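PDB 5ZMO: HNH nuclease domain-containing protein from Streptomyces coelicolor, which binds phosphorothioated DNA through the sulfur-binding domain held in this chain and, as a type IV restriction endonuclease, probably cuts such DNA. Local coordinates for residues Y76-L81 against D85-E90; I37-A42 against R46-S51; T52-V57 against D69-V74. All coordinates share one frame; numbering follows the deposited sequence.

Contact 1: residues Y76-L81 against D85-E90. With nucleotides of chain B.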
loop_
_atom_site.group_PDB
_atom_site.type_symbol
_atom_site.label_atom_id
_atom_site.label_comp_id
_atom_site.label_asym_id
_atom_site.label_seq_id
_atom_site.Cartn_x
_atom_site.Cartn_y
_atom_site.Cartn_z
ATOM N N TYR A 76 9.579 -2.226 0.752
ATOM C CA TYR A 76 9.205 -3.618 1.133
ATOM C C TYR A 76 7.780 -4.002 0.635
ATOM O O TYR A 76 7.672 -4.922 -0.146
ATOM C CB TYR A 76 9.361 -3.852 2.596
ATOM C CG TYR A 76 10.833 -3.933 3.005
ATOM C CD1 TYR A 76 11.636 -4.965 2.548
ATOM C CD2 TYR A 76 11.379 -2.991 3.858
ATOM C CE1 TYR A 76 12.939 -5.058 2.942
ATOM C CE2 TYR A 76 12.723 -2.997 4.174
ATOM C CZ TYR A 76 13.492 -4.052 3.738
ATOM O OH TYR A 76 14.825 -4.141 4.097
ATOM N N PRO A 77 6.747 -3.212 0.971
ATOM C CA PRO A 77 5.356 -3.541 0.498
ATOM C C PRO A 77 5.169 -3.246 -0.988
ATOM O O PRO A 77 4.345 -3.879 -1.624
ATOM C CB PRO A 77 4.447 -2.655 1.365
ATOM C CG PRO A 77 5.349 -1.518 1.762
ATOM C CD PRO A 77 6.747 -2.123 1.964
ATOM N N PHE A 78 5.921 -2.290 -1.526
ATOM C CA PHE A 78 5.863 -1.920 -2.949
ATOM C C PHE A 78 6.102 -3.115 -3.829
ATOM O O PHE A 78 5.542 -3.214 -4.912
ATOM C CB PHE A 78 6.845 -0.809 -3.236
ATOM C CG PHE A 78 6.752 -0.236 -4.598
ATOM C CD1 PHE A 78 5.829 0.770 -4.867
ATOM C CD2 PHE A 78 7.570 -0.695 -5.615
ATOM C CE1 PHE A 78 5.774 1.338 -6.133
ATOM C CE2 PHE A 78 7.509 -0.159 -6.864
ATOM C CZ PHE A 78 6.577 0.867 -7.139
ATOM N N TRP A 79 6.939 -4.018 -3.346
ATOM C CA TRP A 79 7.151 -5.322 -3.993
ATOM C C TRP A 79 6.371 -6.478 -3.450
ATOM O O TRP A 79 5.765 -7.239 -4.215
ATOM C CB TRP A 79 8.655 -5.658 -3.856
ATOM C CG TRP A 79 9.075 -6.909 -4.655
ATOM C CD1 TRP A 79 9.464 -8.110 -4.114
ATOM C CD2 TRP A 79 9.277 -7.017 -6.050
ATOM N NE1 TRP A 79 9.773 -8.986 -5.113
ATOM C CE2 TRP A 79 9.733 -8.344 -6.303
ATOM C CE3 TRP A 79 9.099 -6.160 -7.120
ATOM C CZ2 TRP A 79 9.990 -8.801 -7.568
ATOM C CZ3 TRP A 79 9.372 -6.630 -8.400
ATOM C CH2 TRP A 79 9.811 -7.930 -8.595
ATOM N N ALA A 80 6.267 -6.589 -2.134
ATOM C CA ALA A 80 5.654 -7.742 -1.473
ATOM C C ALA A 80 4.179 -7.878 -1.706
ATOM O O ALA A 80 3.667 -8.979 -1.710
ATOM C CB ALA A 80 5.910 -7.732 -0.001
ATOM N N LEU A 81 3.472 -6.763 -1.881
ATOM C CA LEU A 81 2.063 -6.854 -2.240
ATOM C C LEU A 81 1.742 -7.603 -3.578
ATOM O O LEU A 81 0.602 -8.102 -3.790
ATOM C CB LEU A 81 1.466 -5.459 -2.282
ATOM C CG LEU A 81 0.737 -4.766 -1.129
ATOM C CD1 LEU A 81 0.207 -5.583 0.034
ATOM C CD2 LEU A 81 1.112 -3.368 -0.840
ATOM N N ASP A 85 -1.340 -10.838 -4.276
ATOM C CA ASP A 85 -2.341 -10.707 -5.354
ATOM C C ASP A 85 -3.077 -9.393 -5.230
ATOM O O ASP A 85 -4.247 -9.335 -5.604
ATOM C CB ASP A 85 -3.354 -11.876 -5.375
ATOM C CG ASP A 85 -2.675 -13.231 -5.549
ATOM O OD1 ASP A 85 -1.646 -13.277 -6.265
ATOM O OD2 ASP A 85 -3.148 -14.231 -4.959
ATOM N N LEU A 86 -2.397 -8.364 -4.728
ATOM C CA LEU A 86 -3.022 -7.035 -4.507
ATOM C C LEU A 86 -2.358 -5.909 -5.250
ATOM O O LEU A 86 -2.722 -4.719 -5.082
ATOM C CB LEU A 86 -3.007 -6.771 -3.003
ATOM C CG LEU A 86 -4.018 -7.545 -2.195
ATOM C CD1 LEU A 86 -3.685 -7.543 -0.702
ATOM C CD2 LEU A 86 -5.406 -6.914 -2.484
ATOM N N TRP A 87 -1.374 -6.223 -6.077
ATOM C CA TRP A 87 -0.489 -5.197 -6.593
ATOM C C TRP A 87 0.190 -5.595 -7.889
ATOM O O TRP A 87 0.436 -6.777 -8.089
ATOM C CB TRP A 87 0.517 -4.847 -5.513
ATOM C CG TRP A 87 1.248 -3.578 -5.579
ATOM C CD1 TRP A 87 2.600 -3.442 -5.825
ATOM C CD2 TRP A 87 0.781 -2.265 -5.286
ATOM N NE1 TRP A 87 2.974 -2.152 -5.745
ATOM C CE2 TRP A 87 1.897 -1.396 -5.362
ATOM C CE3 TRP A 87 -0.473 -1.724 -4.923
ATOM C CZ2 TRP A 87 1.805 -0.027 -5.153
ATOM C CZ3 TRP A 87 -0.555 -0.376 -4.665
ATOM C CH2 TRP A 87 0.591 0.477 -4.769
ATOM N N CYS A 88 0.476 -4.600 -8.723
ATOM C CA CYS A 88 1.137 -4.821 -10.036
ATOM C C CYS A 88 2.334 -3.898 -10.112
ATOM O O CYS A 88 2.202 -2.718 -9.844
ATOM C CB CYS A 88 0.210 -4.395 -11.182
ATOM S SG CYS A 88 -1.358 -5.250 -11.122
ATOM N N VAL A 89 3.482 -4.414 -10.515
ATOM C CA VAL A 89 4.670 -3.608 -10.739
ATOM C C VAL A 89 5.063 -3.782 -12.219
ATOM O O VAL A 89 5.348 -4.859 -12.642
ATOM C CB VAL A 89 5.838 -4.031 -9.799
ATOM C CG1 VAL A 89 7.087 -3.253 -10.132
ATOM C CG2 VAL A 89 5.522 -3.800 -8.304
ATOM N N GLU A 90 5.015 -2.729 -12.998
ATOM C CA GLU A 90 5.433 -2.767 -14.414
ATOM C C GLU A 90 6.971 -2.848 -14.474
ATOM O O GLU A 90 7.665 -2.407 -13.548
ATOM C CB GLU A 90 5.041 -1.503 -15.164
ATOM C CG GLU A 90 3.590 -1.208 -15.325
ATOM C CD GLU A 90 3.364 -0.149 -16.432
ATOM O OE1 GLU A 90 2.461 -0.359 -17.276
ATOM O OE2 GLU A 90 4.108 0.874 -16.497
ATOM P P DC B 5 11.352 -3.914 10.214
ATOM O OP1 DC B 5 10.620 -3.645 11.467
ATOM O OP2 DC B 5 11.955 -2.890 9.361
ATOM O "O5'" DC B 5 12.532 -4.942 10.527
ATOM C "C5'" DC B 5 12.275 -6.070 11.355
ATOM C "C4'" DC B 5 13.590 -6.668 11.791
ATOM O "O4'" DC B 5 14.271 -7.323 10.702
ATOM C "C3'" DC B 5 14.598 -5.684 12.381
ATOM O "O3'" DC B 5 15.250 -6.403 13.456
ATOM C "C2'" DC B 5 15.567 -5.443 11.226
ATOM C "C1'" DC B 5 15.583 -6.778 10.487
ATOM N N1 DC B 5 15.830 -6.750 9.025
ATOM C C2 DC B 5 16.762 -7.602 8.442
ATOM O O2 DC B 5 17.499 -8.294 9.175
ATOM N N3 DC B 5 16.916 -7.595 7.096
ATOM C C4 DC B 5 16.180 -6.771 6.346
ATOM N N4 DC B 5 16.349 -6.813 5.026
ATOM C C5 DC B 5 15.195 -5.921 6.914
ATOM C C6 DC B 5 15.067 -5.925 8.241
#

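Contact 2: residues I37-A42 against R46-S51. With PO4 (phosphate ion), chain D.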
loop_
_atom_site.group_PDB
_atom_site.type_symbol
_atom_site.label_atom_id
_atom_site.label_comp_id
_atom_site.label_asym_id
_atom_site.label_seq_id
_atom_site.Cartn_x
_atom_site.Cartn_y
_atom_site.Cartn_z
ATOM N N ILE A 37 -5.959 2.844 -1.569
ATOM C CA ILE A 37 -7.417 2.952 -1.585
ATOM C C ILE A 37 -7.784 4.404 -1.668
ATOM O O ILE A 37 -8.702 4.812 -2.425
ATOM C CB ILE A 37 -8.071 2.226 -0.393
ATOM C CG1 ILE A 37 -7.883 0.715 -0.524
ATOM C CG2 ILE A 37 -9.547 2.602 -0.320
ATOM C CD1 ILE A 37 -8.081 -0.045 0.789
ATOM N N GLY A 38 -7.142 5.217 -0.841
ATOM C CA GLY A 38 -7.344 6.692 -0.926
ATOM C C GLY A 38 -7.041 7.280 -2.298
ATOM O O GLY A 38 -7.817 8.138 -2.839
ATOM N N GLN A 39 -5.975 6.781 -2.912
ATOM C CA GLN A 39 -5.635 7.215 -4.297
ATOM C C GLN A 39 -6.762 6.814 -5.286
ATOM O O GLN A 39 -7.159 7.642 -6.165
ATOM C CB GLN A 39 -4.245 6.658 -4.755
ATOM C CG GLN A 39 -3.082 7.213 -3.937
ATOM C CD GLN A 39 -2.946 8.701 -4.127
ATOM O OE1 GLN A 39 -3.275 9.510 -3.223
ATOM N NE2 GLN A 39 -2.517 9.088 -5.318
ATOM N N ALA A 40 -7.312 5.604 -5.178
ATOM C CA ALA A 40 -8.356 5.167 -6.129
ATOM C C ALA A 40 -9.590 6.064 -5.962
ATOM O O ALA A 40 -10.194 6.522 -6.910
ATOM C CB ALA A 40 -8.696 3.746 -5.884
ATOM N N VAL A 41 -9.971 6.282 -4.724
ATOM C CA VAL A 41 -11.078 7.148 -4.388
ATOM C C VAL A 41 -10.885 8.577 -4.903
ATOM O O VAL A 41 -11.866 9.195 -5.347
ATOM C CB VAL A 41 -11.355 7.043 -2.845
ATOM C CG1 VAL A 41 -12.186 8.218 -2.303
ATOM C CG2 VAL A 41 -12.012 5.684 -2.587
ATOM N N ALA A 42 -9.676 9.121 -4.890
ATOM C CA ALA A 42 -9.429 10.427 -5.475
ATOM C C ALA A 42 -9.262 10.355 -7.024
ATOM O O ALA A 42 -8.969 11.357 -7.608
ATOM C CB ALA A 42 -8.217 11.073 -4.869
ATOM N N ARG A 46 -4.122 4.796 -11.762
ATOM C CA ARG A 46 -3.938 3.484 -11.085
ATOM C C ARG A 46 -2.476 3.088 -10.909
ATOM O O ARG A 46 -2.091 2.621 -9.823
ATOM C CB ARG A 46 -4.636 2.376 -11.849
ATOM C CG ARG A 46 -4.418 0.972 -11.323
ATOM C CD ARG A 46 -5.308 -0.076 -12.034
ATOM N NE ARG A 46 -4.801 -0.294 -13.384
ATOM C CZ ARG A 46 -3.838 -1.158 -13.733
ATOM N NH1 ARG A 46 -3.490 -1.237 -15.026
ATOM N NH2 ARG A 46 -3.251 -1.994 -12.888
ATOM N N LEU A 47 -1.698 3.218 -11.983
ATOM C CA LEU A 47 -0.248 2.969 -11.947
ATOM C C LEU A 47 0.471 4.280 -11.746
ATOM O O LEU A 47 0.221 5.292 -12.445
ATOM C CB LEU A 47 0.201 2.257 -13.222
ATOM C CG LEU A 47 -0.479 0.891 -13.425
ATOM C CD1 LEU A 47 0.013 0.378 -14.799
ATOM C CD2 LEU A 47 -0.201 -0.111 -12.320
ATOM N N GLN A 48 1.331 4.313 -10.726
ATOM C CA GLN A 48 2.064 5.514 -10.380
ATOM C C GLN A 48 3.502 5.151 -10.229
ATOM O O GLN A 48 3.789 4.085 -9.725
ATOM C CB GLN A 48 1.516 6.094 -9.075
ATOM C CG GLN A 48 0.052 6.540 -9.215
ATOM C CD GLN A 48 -0.355 7.603 -8.211
ATOM O OE1 GLN A 48 0.036 8.769 -8.339
ATOM N NE2 GLN A 48 -1.192 7.223 -7.233
ATOM N N PRO A 49 4.406 6.032 -10.661
ATOM C CA PRO A 49 5.838 5.677 -10.517
ATOM C C PRO A 49 6.318 5.409 -9.050
ATOM O O PRO A 49 5.819 6.005 -8.091
ATOM C CB PRO A 49 6.563 6.896 -11.076
ATOM C CG PRO A 49 5.540 7.726 -11.855
ATOM C CD PRO A 49 4.218 7.388 -11.233
ATOM N N TRP A 50 7.297 4.504 -8.908
ATOM C CA TRP A 50 7.997 4.378 -7.632
ATOM C C TRP A 50 8.355 5.711 -6.964
ATOM O O TRP A 50 8.105 5.886 -5.756
ATOM C CB TRP A 50 9.245 3.522 -7.789
ATOM C CG TRP A 50 10.259 3.673 -6.776
ATOM C CD1 TRP A 50 11.513 4.263 -6.905
ATOM C CD2 TRP A 50 10.141 3.324 -5.377
ATOM N NE1 TRP A 50 12.162 4.249 -5.719
ATOM C CE2 TRP A 50 11.369 3.645 -4.768
ATOM C CE3 TRP A 50 9.151 2.681 -4.623
ATOM C CZ2 TRP A 50 11.616 3.416 -3.415
ATOM C CZ3 TRP A 50 9.383 2.485 -3.220
ATOM C CH2 TRP A 50 10.615 2.851 -2.653
ATOM N N SER A 51 8.963 6.630 -7.711
ATOM C CA SER A 51 9.394 7.883 -7.147
ATOM C C SER A 51 8.218 8.686 -6.546
ATOM O O SER A 51 8.295 9.187 -5.387
ATOM C CB SER A 51 10.192 8.670 -8.195
ATOM O OG SER A 51 9.345 8.961 -9.316
HETATM P P PO4 D . -8.103 1.770 -15.612
HETATM O O1 PO4 D . -6.575 1.722 -15.472
HETATM O O2 PO4 D . -8.375 0.701 -16.670
HETATM O O3 PO4 D . -8.786 3.138 -15.989
HETATM O O4 PO4 D . -8.707 1.290 -14.315
#

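Contact 3: residues T52-V57 against D69-V74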
loop_
_atom_site.group_PDB
_atom_site.type_symbol
_atom_site.label_atom_id
_atom_site.label_comp_id
_atom_site.label_asym_id
_atom_site.label_seq_id
_atom_site.Cartn_x
_atom_site.Cartn_y
_atom_site.Cartn_z
ATOM N N THR A 52 7.081 8.726 -7.249
ATOM C CA THR A 52 5.931 9.454 -6.729
ATOM C C THR A 52 5.374 8.753 -5.489
ATOM O O THR A 52 5.001 9.394 -4.531
ATOM C CB THR A 52 4.800 9.432 -7.754
ATOM O OG1 THR A 52 5.340 9.919 -8.972
ATOM C CG2 THR A 52 3.637 10.273 -7.276
ATOM N N THR A 53 5.411 7.436 -5.518
ATOM C CA THR A 53 4.756 6.627 -4.489
ATOM C C THR A 53 5.636 6.739 -3.234
ATOM O O THR A 53 5.121 6.938 -2.143
ATOM C CB THR A 53 4.611 5.148 -4.913
ATOM O OG1 THR A 53 3.793 5.077 -6.084
ATOM C CG2 THR A 53 4.000 4.313 -3.803
ATOM N N ARG A 54 6.938 6.533 -3.402
ATOM C CA ARG A 54 7.944 6.708 -2.344
ATOM C C ARG A 54 7.774 8.044 -1.660
ATOM O O ARG A 54 7.653 8.112 -0.434
ATOM C CB ARG A 54 9.327 6.558 -2.885
ATOM C CG ARG A 54 10.459 6.957 -1.969
ATOM C CD ARG A 54 11.692 7.173 -2.820
ATOM N NE ARG A 54 11.545 8.437 -3.591
ATOM C CZ ARG A 54 12.301 8.774 -4.632
ATOM N NH1 ARG A 54 13.234 7.949 -5.110
ATOM N NH2 ARG A 54 12.048 9.915 -5.266
ATOM N N ASP A 55 7.671 9.107 -2.447
ATOM C CA ASP A 55 7.545 10.440 -1.868
ATOM C C ASP A 55 6.247 10.733 -1.151
ATOM O O ASP A 55 6.285 11.410 -0.127
ATOM C CB ASP A 55 7.903 11.536 -2.875
ATOM C CG ASP A 55 9.420 11.505 -3.281
ATOM O OD1 ASP A 55 10.289 10.846 -2.638
ATOM O OD2 ASP A 55 9.799 12.233 -4.222
ATOM N N ALA A 56 5.132 10.169 -1.617
ATOM C CA ALA A 56 3.886 10.266 -0.962
ATOM C C ALA A 56 3.800 9.440 0.312
ATOM O O ALA A 56 3.226 9.864 1.335
ATOM C CB ALA A 56 2.767 9.851 -1.911
ATOM N N VAL A 57 4.359 8.235 0.264
ATOM C CA VAL A 57 4.068 7.271 1.290
ATOM C C VAL A 57 5.115 7.248 2.396
ATOM O O VAL A 57 4.799 6.954 3.558
ATOM C CB VAL A 57 3.814 5.854 0.710
ATOM C CG1 VAL A 57 3.502 4.862 1.839
ATOM C CG2 VAL A 57 2.648 5.880 -0.224
ATOM N N ASP A 69 12.920 4.803 8.864
ATOM C CA ASP A 69 13.252 5.368 7.542
ATOM C C ASP A 69 12.123 4.939 6.594
ATOM O O ASP A 69 12.066 3.787 6.143
ATOM C CB ASP A 69 14.585 4.862 7.156
ATOM C CG ASP A 69 15.015 5.268 5.750
ATOM O OD1 ASP A 69 14.160 5.687 4.877
ATOM O OD2 ASP A 69 16.242 5.161 5.473
ATOM N N GLY A 70 11.285 5.905 6.272
ATOM C CA GLY A 70 10.103 5.691 5.448
ATOM C C GLY A 70 10.385 5.291 4.021
ATOM O O GLY A 70 9.532 4.582 3.412
ATOM N N VAL A 71 11.550 5.708 3.469
ATOM C CA VAL A 71 11.887 5.366 2.102
ATOM C C VAL A 71 12.263 3.882 2.055
ATOM O O VAL A 71 11.743 3.055 1.270
ATOM C CB VAL A 71 13.067 6.239 1.616
ATOM C CG1 VAL A 71 13.556 5.732 0.310
ATOM C CG2 VAL A 71 12.615 7.683 1.484
ATOM N N ASP A 72 13.185 3.577 2.964
ATOM C CA ASP A 72 13.610 2.210 3.146
ATOM C C ASP A 72 12.408 1.325 3.449
ATOM O O ASP A 72 12.386 0.191 3.027
ATOM C CB ASP A 72 14.644 2.108 4.280
ATOM C CG ASP A 72 15.193 0.683 4.442
ATOM O OD1 ASP A 72 15.754 0.165 3.471
ATOM O OD2 ASP A 72 15.029 0.139 5.549
ATOM N N GLY A 73 11.448 1.823 4.190
ATOM C CA GLY A 73 10.238 1.194 4.555
ATOM C C GLY A 73 9.322 0.887 3.392
ATOM O O GLY A 73 8.879 -0.254 3.235
ATOM N N VAL A 74 8.985 1.912 2.590
ATOM C CA VAL A 74 8.019 1.756 1.464
ATOM C C VAL A 74 8.419 0.693 0.407
ATOM O O VAL A 74 7.518 0.076 -0.229
ATOM C CB VAL A 74 7.730 3.026 0.597
ATOM C CG1 VAL A 74 6.374 2.860 -0.078
ATOM C CG2 VAL A 74 7.638 4.323 1.346
#

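Contact 1: residues Y76-L81 against D85-E90
The indole of Trp87 turns its edge to one face of the Phe78 ring in a T-shaped (edge-to-face) stack. The centroids of the Phe78 ring and the Trp87 five-membered ring are 5.6 Å apart, with the planes at 73°. Trp87 NE1 stands 4.2 Å above the Phe78 plane, toward its rim. With CG anti to the backbone N (chi1 -173°), the Phe78 ring can reach this indole although its CB points away from residues 85-90. Val89 packs alongside: its CG2 lies 3.4 Å from Phe78 O, and its CG1 meets the edge of the Trp79 ring. At the other end Leu81 CB packs 3.4 Å from Trp87 CB. Here a Schellman motif ends helix 70-83. Asp85 supplies the positive phi, and Leu86 N donates a nearly straight bond to Leu81 O (3.2 Å, 162°). The helix also serves the DNA. Tyr76 OH accepts a hydrogen bond from N4 of the deoxycytidine DC5 of chain B, 3.2 Å away. Ala116 of strand 115-117 packs on Phe78, Trp87 and Val89. The contact is thus mostly aromatic and apolar, and its one clear hydrogen bond fixes the turn that leaves the helix that carries Tyr76 to the DNA.

Contact 2: residues I37-A42 against R46-S51
The closest polar approach joins the side-chain amides of Gln39 and Gln48, whose nearest atoms, both modelled as NE2, are 3.0 Å apart. As modelled, two NH2 groups meet, so one of the amides is probably turned over, and the places of N and O are doubtful. The two side chains cross at about a right angle, yet the amide planes are nearly coplanar, 19° apart. Gln39 gets there by bending at chi2 (-64°), which carries its amide toward that of Gln48. Gln48 reaches in from the strand with its chain extended beyond CG. This pair makes the whole contact, and little surface is buried.

Arg46, in the same segment as Gln48, meets a phosphate ion, probably from the crystallisation liquor, at the edge of its guanidinium. Its chain bends at chi3. NE then donates a weak but straight bond to O1 of the phosphate (3.4 Å, 166°), in the guanidinium plane. Leu47 CG sits 3.8 Å above one face of the same group. NH2 of Arg46 is bonded to Leu118 O, and Asn124 ND2 also binds the phosphate.

Strand 47-49 is an outer strand of the three-stranded sheet, paired through Gln48 with Ala116 of strand 115-117. Pro49 is the N-cap of helix 50-63. Trp50 then packs on helix 106-112, while helix 28-41 rests through Ala40 on helix 120-128.

Contact 3: residues T52-V57 against D69-V74
Arg54 runs beside Val71, the two side chains pointing the same way. From CB, the Arg54 chain sets CG anti to the backbone N (chi1 169°). CG meets both Val71 methyls, with CG1 4.0 Å away. Next, Arg54 CD touches Val71 CG1 at 3.9 Å. A bend at chi3 then brings NE round to Asp55 OD1 in a 2.9 Å salt bridge, met from above the carboxylate plane. NH2 adds weak bonds to both Asp55 oxygens, and NH1 a weak one to Asn110 OD1. An alanine here is likely to leave the Asp55 carboxylate without its cation and take away the CG and CD that lie against the Val71 methyls.

Two helices that follow each other in the chain meet here. The segments 52-57 of helix 50-63 and 70-74 of helix 70-83 cross at 125°, with axes 9.1 Å apart at closest approach. The second half of the interface is valine on valine: Val57 CG1 and Val74 CG1 are 4.0 Å apart. Val31 and Trp35 of helix 28-41 pack on Val57 as well. Asp69 is the N-cap of helix 70-83. Its OD1 accepts a bond from Asp72 N (3.0 Å, 171°), again from above the carboxylate plane, and a weaker one from Val71 N.

Along the chain the order is contact 2, contact 3, contact 1, each closing before the next opens. Their centres are 13 to 14 Å apart. Helix 50-63 begins in contact 2 and runs on into contact 3. Helix 70-83 starts in contact 3 and ends in contact 1. Contacts 1 and 2 both reach the three-stranded sheet, where strands 47-49 and 88-89 flank strand 115-117. Trp50 ties all three together: its ring packs edge-to-face with Phe78 and touches the backbone of Val71 and Val74. The helix that meets the DNA is therefore held against both a neighbouring helix and the sheet within the sulfur-binding domain.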